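ML032222a iGluR (Mnemiopsis leidyi, PDB 4YKJ) probably serves as the ligand-binding domain of a comb-jelly ionotropic glutamate receptor, closing its two lobes around a small amino acid such as alanine. Local coordinates at residues Arg61-Leu66 with Asn74-Asp79; Leu92-Ala97 with Ser211-Phe216; Ser143-Thr148 with Ile186-Val191. All blocks are in the same frame, centred on the assembly; numbering follows the deposited sequence.

Interaction 1 of 3, residues Arg61-Leu66 with Asn74-Asp79; sequences RKFGAL and NGMIRD. With ALA (alanine), chain E.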
loop_
_atom_site.group_PDB
_atom_site.type_symbol
_atom_site.label_atom_id
_atom_site.label_comp_id
_atom_site.label_asym_id
_atom_site.label_seq_id
_atom_site.Cartn_x
_atom_site.Cartn_y
_atom_site.Cartn_z
ATOM N N ARG B 61 17.790 20.615 -1.009
ATOM C CA ARG B 61 18.036 19.165 -1.072
ATOM C C ARG B 61 17.283 18.331 -0.010
ATOM O O ARG B 61 17.735 17.252 0.418
ATOM C CB ARG B 61 19.552 18.866 -1.128
ATOM C CG ARG B 61 20.284 19.352 -2.460
ATOM C CD ARG B 61 19.601 18.796 -3.732
ATOM N NE ARG B 61 20.473 18.838 -4.906
ATOM C CZ ARG B 61 20.558 19.861 -5.761
ATOM N NH1 ARG B 61 19.814 20.948 -5.605
ATOM N NH2 ARG B 61 21.398 19.799 -6.790
ATOM N N LYS B 62 16.107 18.824 0.351
ATOM C CA LYS B 62 15.244 18.181 1.342
ATOM C C LYS B 62 14.039 17.495 0.713
ATOM O O LYS B 62 13.535 17.913 -0.332
ATOM C CB LYS B 62 14.768 19.207 2.373
ATOM C CG LYS B 62 15.859 19.664 3.322
ATOM C CD LYS B 62 15.440 20.854 4.154
ATOM C CE LYS B 62 16.520 21.223 5.162
ATOM N NZ LYS B 62 16.148 22.416 5.962
ATOM N N PHE B 63 13.561 16.443 1.372
ATOM C CA PHE B 63 12.356 15.800 0.906
ATOM C C PHE B 63 11.167 16.680 1.201
ATOM O O PHE B 63 10.385 17.027 0.294
ATOM C CB PHE B 63 12.228 14.400 1.505
ATOM C CG PHE B 63 12.980 13.378 0.728
ATOM C CD1 PHE B 63 14.353 13.277 0.836
ATOM C CD2 PHE B 63 12.306 12.548 -0.159
ATOM C CE1 PHE B 63 15.066 12.347 0.035
ATOM C CE2 PHE B 63 13.009 11.623 -0.929
ATOM C CZ PHE B 63 14.374 11.539 -0.831
ATOM N N GLY B 64 10.979 17.052 2.464
ATOM C CA GLY B 64 9.990 18.050 2.808
ATOM C C GLY B 64 9.266 17.772 4.092
ATOM O O GLY B 64 8.717 16.688 4.305
ATOM N N ALA B 65 9.213 18.800 4.925
ATOM C CA ALA B 65 8.483 18.784 6.175
ATOM C C ALA B 65 7.899 20.152 6.459
ATOM O O ALA B 65 8.311 21.153 5.865
ATOM C CB ALA B 65 9.396 18.347 7.319
ATOM N N LEU B 66 6.926 20.161 7.359
ATOM C CA LEU B 66 6.205 21.365 7.756
ATOM C C LEU B 66 6.848 21.938 8.992
ATOM O O LEU B 66 6.919 21.261 10.028
ATOM C CB LEU B 66 4.737 21.053 8.045
ATOM C CG LEU B 66 3.829 22.224 8.422
ATOM C CD1 LEU B 66 3.899 23.360 7.420
ATOM C CD2 LEU B 66 2.413 21.684 8.527
ATOM N N ASN B 74 9.140 22.883 3.117
ATOM C CA ASN B 74 10.420 22.936 2.425
ATOM C C ASN B 74 10.568 21.744 1.469
ATOM O O ASN B 74 9.634 20.982 1.243
ATOM C CB ASN B 74 11.598 23.053 3.413
ATOM C CG ASN B 74 11.726 21.883 4.328
ATOM O OD1 ASN B 74 11.132 20.844 4.118
ATOM N ND2 ASN B 74 12.519 22.045 5.373
ATOM N N GLY B 75 11.746 21.612 0.886
ATOM C CA GLY B 75 12.048 20.474 0.029
ATOM C C GLY B 75 11.211 20.351 -1.209
ATOM O O GLY B 75 10.730 21.315 -1.771
ATOM N N MET B 76 11.090 19.113 -1.656
ATOM C CA MET B 76 10.302 18.834 -2.847
ATOM C C MET B 76 8.841 19.158 -2.619
ATOM O O MET B 76 8.138 19.525 -3.564
ATOM C CB MET B 76 10.477 17.384 -3.290
ATOM C CG MET B 76 11.851 17.132 -3.866
ATOM S SD MET B 76 12.168 15.420 -4.377
ATOM C CE MET B 76 12.384 14.679 -2.781
ATOM N N ILE B 77 8.342 19.009 -1.395
ATOM C CA ILE B 77 6.947 19.325 -1.120
ATOM C C ILE B 77 6.707 20.810 -1.401
ATOM O O ILE B 77 5.733 21.182 -2.072
ATOM C CB ILE B 77 6.558 18.995 0.334
ATOM C CG1 ILE B 77 6.762 17.500 0.663
ATOM C CG2 ILE B 77 5.149 19.436 0.620
ATOM C CD1 ILE B 77 5.791 16.539 0.017
ATOM N N ARG B 78 7.587 21.674 -0.917
ATOM C CA ARG B 78 7.442 23.106 -1.154
ATOM C C ARG B 78 7.490 23.444 -2.638
ATOM O O ARG B 78 6.713 24.279 -3.121
ATOM C CB ARG B 78 8.537 23.854 -0.401
ATOM C CG ARG B 78 8.499 25.380 -0.554
ATOM C CD ARG B 78 7.215 26.020 -0.092
ATOM N NE ARG B 78 7.304 27.475 -0.185
ATOM C CZ ARG B 78 7.842 28.266 0.734
ATOM N NH1 ARG B 78 8.281 27.771 1.871
ATOM N NH2 ARG B 78 7.893 29.564 0.519
ATOM N N ASP B 79 8.398 22.815 -3.377
ATOM C CA ASP B 79 8.494 23.102 -4.817
ATOM C C ASP B 79 7.181 22.729 -5.522
ATOM O O ASP B 79 6.742 23.419 -6.436
ATOM C CB ASP B 79 9.649 22.321 -5.459
ATOM C CG ASP B 79 11.008 22.964 -5.263
ATOM O OD1 ASP B 79 11.110 24.040 -4.639
ATOM O OD2 ASP B 79 11.993 22.365 -5.771
HETATM N N ALA E . 10.926 8.305 1.861
HETATM C CA ALA E . 11.598 9.453 2.535
HETATM C C ALA E . 10.728 10.702 2.491
HETATM O O ALA E . 11.038 11.709 3.152
HETATM C CB ALA E . 12.930 9.721 1.897
HETATM O OXT ALA E . 9.674 10.715 1.839
#
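Phe-63 and Met-76 meet in a Met-aromatic contact at the wall of the amino-acid pocket, where the loop before helix 75-81 folds over the start of that helix. The Phe-63 ring is sandwiched: the methyl CB of the bound alanine sits over the centre of one face, 3.4 Å above its plane. Met-76 CE lies on the opposite face, offset toward the rim and 3.8 Å from the centroid of the Phe-63 ring. Met-76 runs straight at chi2 and bends at chi3 (-75°), which turns the methyl onto the ring. Its backbone N is shared between Lys-62 O, at 3.0 Å, and, weakly, Phe-63 O. Asn-74 OD1 accepts Ala-65 N at 2.9 Å in a fairly straight bond (161°), while its ND2 binds Ser-143 OG. Gly-64 has no side chain, which lets the loop lie against the helix: a CB there would run into Ile-77 CG1 and Asn-74 O, and the backbone angles of Gly-64 by themselves call for glycine. Both ends of the Asn-74 amide are thus used, fixing its rotation, whereas the ligand's methyl meets an aromatic face that is backed on its other side by the Met-76 methyl.

Interaction 2 of 3, residues Leu92-Ala97 with Ser211-Phe216; sequences LSTNSA and SFEYAF. With ALA (alanine), chain E.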
loop_
_atom_site.group_PDB
_atom_site.type_symbol
_atom_site.label_atom_id
_atom_site.label_comp_id
_atom_site.label_asym_id
_atom_site.label_seq_id
_atom_site.Cartn_x
_atom_site.Cartn_y
_atom_site.Cartn_z
ATOM N N LEU B 92 8.549 8.692 -2.131
ATOM C CA LEU B 92 7.950 9.701 -1.258
ATOM C C LEU B 92 7.017 8.993 -0.289
ATOM O O LEU B 92 6.012 8.380 -0.664
ATOM C CB LEU B 92 7.182 10.763 -2.053
ATOM C CG LEU B 92 6.782 11.985 -1.213
ATOM C CD1 LEU B 92 7.988 12.805 -0.796
ATOM C CD2 LEU B 92 5.783 12.844 -1.965
ATOM N N SER B 93 7.364 9.032 0.993
ATOM C CA SER B 93 6.569 8.349 2.002
ATOM C C SER B 93 5.265 9.059 2.295
ATOM O O SER B 93 5.209 10.285 2.330
ATOM C CB SER B 93 7.340 8.275 3.308
ATOM O OG SER B 93 8.556 7.587 3.094
ATOM N N THR B 94 4.246 8.260 2.545
ATOM C CA THR B 94 2.930 8.736 2.971
ATOM C C THR B 94 2.921 9.093 4.455
ATOM O O THR B 94 3.252 8.264 5.310
ATOM C CB THR B 94 1.834 7.689 2.665
ATOM O OG1 THR B 94 2.195 6.430 3.266
ATOM C CG2 THR B 94 1.649 7.526 1.157
ATOM N N ASN B 95 2.562 10.339 4.760
ATOM C CA ASN B 95 2.318 10.745 6.131
ATOM C C ASN B 95 1.229 11.787 6.178
ATOM O O ASN B 95 0.929 12.450 5.177
ATOM C CB ASN B 95 3.607 11.121 6.899
ATOM C CG ASN B 95 4.276 12.410 6.429
ATOM O OD1 ASN B 95 3.649 13.469 6.327
ATOM N ND2 ASN B 95 5.576 12.336 6.214
ATOM N N SER B 96 0.605 11.912 7.350
ATOM C CA SER B 96 -0.534 12.788 7.511
ATOM C C SER B 96 -0.176 14.259 7.321
ATOM O O SER B 96 -0.957 15.014 6.764
ATOM C CB SER B 96 -1.181 12.568 8.879
ATOM O OG SER B 96 -1.847 11.318 8.922
ATOM N N ALA B 97 1.008 14.671 7.759
ATOM C CA ALA B 97 1.381 16.072 7.583
ATOM C C ALA B 97 1.377 16.439 6.098
ATOM O O ALA B 97 0.779 17.417 5.658
ATOM C CB ALA B 97 2.739 16.358 8.209
ATOM N N SER B 211 3.695 1.408 9.563
ATOM C CA SER B 211 3.490 0.971 8.190
ATOM C C SER B 211 3.122 2.173 7.357
ATOM O O SER B 211 2.242 2.938 7.745
ATOM C CB SER B 211 2.356 -0.060 8.156
ATOM O OG SER B 211 2.047 -0.454 6.837
ATOM N N PHE B 212 3.803 2.365 6.219
ATOM C CA PHE B 212 3.437 3.404 5.287
ATOM C C PHE B 212 3.817 2.947 3.875
ATOM O O PHE B 212 4.216 1.806 3.674
ATOM C CB PHE B 212 4.094 4.743 5.687
ATOM C CG PHE B 212 5.587 4.658 5.856
ATOM C CD1 PHE B 212 6.129 4.315 7.087
ATOM C CD2 PHE B 212 6.441 4.891 4.791
ATOM C CE1 PHE B 212 7.485 4.233 7.257
ATOM C CE2 PHE B 212 7.815 4.788 4.957
ATOM C CZ PHE B 212 8.328 4.433 6.202
ATOM N N GLU B 213 3.640 3.823 2.904
ATOM C CA GLU B 213 3.893 3.486 1.505
ATOM C C GLU B 213 4.810 4.502 0.891
ATOM O O GLU B 213 4.924 5.628 1.366
ATOM C CB GLU B 213 2.589 3.543 0.708
ATOM C CG GLU B 213 1.381 2.820 1.300
ATOM C CD GLU B 213 1.364 1.360 0.973
ATOM O OE1 GLU B 213 2.345 0.890 0.368
ATOM O OE2 GLU B 213 0.367 0.681 1.312
ATOM N N TYR B 214 5.485 4.087 -0.168
ATOM C CA TYR B 214 6.095 5.011 -1.113
ATOM C C TYR B 214 5.143 5.237 -2.277
ATOM O O TYR B 214 4.614 4.278 -2.841
ATOM C CB TYR B 214 7.388 4.436 -1.670
ATOM C CG TYR B 214 8.532 4.299 -0.699
ATOM C CD1 TYR B 214 8.643 5.118 0.419
ATOM C CD2 TYR B 214 9.526 3.369 -0.922
ATOM C CE1 TYR B 214 9.721 4.984 1.283
ATOM C CE2 TYR B 214 10.599 3.238 -0.081
ATOM C CZ TYR B 214 10.694 4.028 1.016
ATOM O OH TYR B 214 11.799 3.860 1.829
ATOM N N ALA B 215 4.959 6.488 -2.647
ATOM C CA ALA B 215 4.114 6.875 -3.753
ATOM C C ALA B 215 4.733 8.093 -4.430
ATOM O O ALA B 215 5.784 8.577 -3.991
ATOM C CB ALA B 215 2.726 7.187 -3.249
ATOM N N PHE B 216 4.101 8.587 -5.487
ATOM C CA PHE B 216 4.481 9.866 -6.060
ATOM C C PHE B 216 3.593 10.950 -5.423
ATOM O O PHE B 216 2.461 10.676 -4.997
ATOM C CB PHE B 216 4.351 9.892 -7.574
ATOM C CG PHE B 216 5.346 9.023 -8.308
ATOM C CD1 PHE B 216 6.439 8.443 -7.673
ATOM C CD2 PHE B 216 5.193 8.809 -9.659
ATOM C CE1 PHE B 216 7.348 7.647 -8.388
ATOM C CE2 PHE B 216 6.112 8.036 -10.381
ATOM C CZ PHE B 216 7.190 7.475 -9.744
HETATM N N ALA E . 10.926 8.305 1.861
HETATM C CA ALA E . 11.598 9.453 2.535
HETATM C C ALA E . 10.728 10.702 2.491
HETATM O O ALA E . 11.038 11.709 3.152
HETATM C CB ALA E . 12.930 9.721 1.897
HETATM O OXT ALA E . 9.674 10.715 1.839
#
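Ser-93 and Tyr-214 face one another as a non-hydrogen-bonded antiparallel pair, their side chains on the same side of the sheet as the ligand. Ser-93 OG, beside its own backbone N (chi1 -59°), comes in at the edge of the tyrosine ring and in its plane, 3.4 Å from Tyr-214 CE1. That hydroxyl is hydrogen-bonded to Glu-188, as is the tyrosine OH, and Ser-93 OG lies 2.8 Å from N of the bound alanine. Ser-93 N points away from the partner strand and gives a nearly linear bond (174°) to OXT of the alanine, at 3.0 Å. Thr-94 and Glu-213 lie side by side, pointing the same way. Thr-94 N donates to Glu-213 O at 3.0 Å, and Thr-94 OG1, held between its backbone N and carbonyl carbon, accepts Glu-213 N, also at 3.0 Å, so a hydroxyl carries on the ladder where the first strand ends. Further along, Ala-215 N binds Leu-92 O at 2.9 Å, with a weaker return bond. Phe-106 of the second subunit packs on Thr-94. A short strand carrying ligand-binding backbone, paired with the long strand 202-218, is consistent with the interlobe hinge of the periplasmic-binding-protein-like clamshell.

Interaction 3 of 3, residues Ser143-Thr148 with Ile186-Val191; sequences SRHPET and IDEGPV. With ALA (alanine), chain E.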
loop_
_atom_site.group_PDB
_atom_site.type_symbol
_atom_site.label_atom_id
_atom_site.label_comp_id
_atom_site.label_asym_id
_atom_site.label_seq_id
_atom_site.Cartn_x
_atom_site.Cartn_y
_atom_site.Cartn_z
ATOM N N SER B 143 13.848 17.076 8.000
ATOM C CA SER B 143 12.884 17.328 6.917
ATOM C C SER B 143 12.681 16.126 6.010
ATOM O O SER B 143 12.334 16.263 4.839
ATOM C CB SER B 143 13.255 18.588 6.131
ATOM O OG SER B 143 13.188 19.729 6.975
ATOM N N ARG B 144 12.831 14.947 6.562
ATOM C CA ARG B 144 12.590 13.698 5.876
ATOM C C ARG B 144 11.523 12.934 6.676
ATOM O O ARG B 144 11.262 13.230 7.845
ATOM C CB ARG B 144 13.919 12.939 5.798
ATOM C CG ARG B 144 13.989 11.668 4.984
ATOM C CD ARG B 144 15.358 11.068 5.166
ATOM N NE ARG B 144 15.494 9.702 4.676
ATOM C CZ ARG B 144 15.861 9.350 3.451
ATOM N NH1 ARG B 144 16.129 10.256 2.527
ATOM N NH2 ARG B 144 15.935 8.075 3.153
ATOM N N HIS B 145 10.907 11.942 6.072
ATOM C CA HIS B 145 9.738 11.304 6.647
ATOM C C HIS B 145 9.939 10.710 8.057
ATOM O O HIS B 145 9.075 10.902 8.904
ATOM C CB HIS B 145 9.195 10.272 5.648
ATOM C CG HIS B 145 8.198 9.314 6.220
ATOM N ND1 HIS B 145 6.876 9.642 6.449
ATOM C CD2 HIS B 145 8.342 8.014 6.561
ATOM C CE1 HIS B 145 6.242 8.564 6.878
ATOM N NE2 HIS B 145 7.114 7.580 6.989
ATOM N N PRO B 146 11.015 9.949 8.313
ATOM C CA PRO B 146 11.112 9.342 9.656
ATOM C C PRO B 146 11.051 10.399 10.747
ATOM O O PRO B 146 10.340 10.205 11.746
ATOM C CB PRO B 146 12.451 8.616 9.612
ATOM C CG PRO B 146 12.608 8.249 8.131
ATOM C CD PRO B 146 12.063 9.454 7.399
ATOM N N GLU B 147 11.736 11.527 10.577
ATOM C CA GLU B 147 11.644 12.615 11.548
ATOM C C GLU B 147 10.212 13.032 11.767
ATOM O O GLU B 147 9.795 13.225 12.923
ATOM C CB GLU B 147 12.466 13.816 11.070
ATOM C CG GLU B 147 12.451 14.981 12.022
ATOM C CD GLU B 147 13.006 16.235 11.428
ATOM O OE1 GLU B 147 12.476 16.697 10.404
ATOM O OE2 GLU B 147 13.976 16.788 12.005
ATOM N N THR B 148 9.440 13.206 10.698
ATOM C CA THR B 148 8.041 13.598 10.829
ATOM C C THR B 148 7.233 12.543 11.572
ATOM O O THR B 148 6.441 12.900 12.434
ATOM C CB THR B 148 7.429 13.925 9.462
ATOM O OG1 THR B 148 7.990 15.163 9.000
ATOM C CG2 THR B 148 5.919 14.106 9.497
ATOM N N ILE B 186 18.065 6.106 12.450
ATOM C CA ILE B 186 16.668 5.716 12.307
ATOM C C ILE B 186 16.148 6.238 10.972
ATOM O O ILE B 186 16.119 7.439 10.750
ATOM C CB ILE B 186 15.820 6.290 13.459
ATOM C CG1 ILE B 186 16.391 5.861 14.821
ATOM C CG2 ILE B 186 14.359 5.869 13.311
ATOM C CD1 ILE B 186 15.753 6.590 15.990
ATOM N N ASP B 187 15.822 5.332 10.056
ATOM C CA ASP B 187 15.382 5.716 8.705
ATOM C C ASP B 187 14.387 4.693 8.178
ATOM O O ASP B 187 13.511 4.267 8.920
ATOM C CB ASP B 187 16.543 5.971 7.749
ATOM C CG ASP B 187 16.127 6.825 6.558
ATOM O OD1 ASP B 187 15.934 8.054 6.744
ATOM O OD2 ASP B 187 15.968 6.259 5.453
ATOM N N GLU B 188 14.461 4.361 6.893
ATOM C CA GLU B 188 13.456 3.512 6.249
ATOM C C GLU B 188 14.027 2.211 5.747
ATOM O O GLU B 188 15.137 2.174 5.223
ATOM C CB GLU B 188 12.798 4.253 5.080
ATOM C CG GLU B 188 12.161 5.548 5.536
ATOM C CD GLU B 188 11.585 6.392 4.427
ATOM O OE1 GLU B 188 11.962 6.212 3.248
ATOM O OE2 GLU B 188 10.757 7.269 4.741
ATOM N N GLY B 189 13.252 1.144 5.908
ATOM C CA GLY B 189 13.670 -0.192 5.541
ATOM C C GLY B 189 14.301 -0.360 4.167
ATOM O O GLY B 189 15.417 -0.855 4.051
ATOM N N PRO B 190 13.598 0.037 3.107
ATOM C CA PRO B 190 14.157 -0.263 1.783
ATOM C C PRO B 190 15.435 0.521 1.479
ATOM O O PRO B 190 16.347 0.004 0.809
ATOM C CB PRO B 190 13.023 0.144 0.832
ATOM C CG PRO B 190 11.759 0.013 1.677
ATOM C CD PRO B 190 12.203 0.494 3.028
ATOM N N VAL B 191 15.499 1.754 1.962
ATOM C CA VAL B 191 16.668 2.589 1.756
ATOM C C VAL B 191 17.887 1.979 2.454
ATOM O O VAL B 191 18.983 1.877 1.896
ATOM C CB VAL B 191 16.384 3.991 2.277
ATOM C CG1 VAL B 191 17.618 4.866 2.224
ATOM C CG2 VAL B 191 15.272 4.616 1.471
HETATM N N ALA E . 10.926 8.305 1.861
HETATM C CA ALA E . 11.598 9.453 2.535
HETATM C C ALA E . 10.728 10.702 2.491
HETATM O O ALA E . 11.038 11.709 3.152
HETATM C CB ALA E . 12.930 9.721 1.897
HETATM O OXT ALA E . 9.674 10.715 1.839
#
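Arg-144 and Asp-187 form a side-on, two-nitrogen salt bridge within one lobe of the clamshell fold, beside the helix N-terminus that receives the ligand carboxylate. Arg-144 NE reaches Asp-187 OD1 at 2.7 Å through the syn lone pair, and Arg-144 NH2 meets Asp-187 OD2 at 2.9 Å, with the two planes 31° apart. Over one guanidinium face sits the alanine CB, 3.2 Å above the plane. The ligand's O takes His-145 N at 2.9 Å, in the first turn of helix 145-152, whose dipole would probably favour the negative carboxylate. Glu-188 OE1, of a carboxylate itself held by Tyr-214 and Ser-93, lies 2.7 Å from the alanine N. Farther out, Glu-17 binds Arg-144 NH1 in a second salt bridge, and Asn-95 bonds His-145 ND1. The arginine is extended from CG to NE, with CG opposite the backbone N (chi1 -173°), which carries the guanidinium across to strand 183-188. With a methionine in its place, Asp-187 and Glu-17 would probably be left without their shared cationic mate, and the ligand methyl without its flat cover. Glu-188 OE2 approaches the imidazole of His-145 at its edge, 3.1 Å from His-145 CD2.

Overall arrangement
All three contacts are buried and touch the same bound alanine, each with a different chemistry. Interaction 1 joins a loop to the helix just after it and gives the pocket an apolar ring; interaction 2 is a sheet ladder between distant parts of the chain, and alone of the three is touched by the second subunit; interaction 3 is dominated by charge. Interactions 2 and 3 share the mixed sheet and meet directly, with Phe-212 CE1 3.4 Å from His-145 NE2. Interactions 1 and 3 are stitched together by Gly-64 N and Ser-143 O, 2.8 Å apart, probably a hydrogen bond, whereas interactions 1 and 2 are linked by apolar packing of Ile-77 on Leu-92.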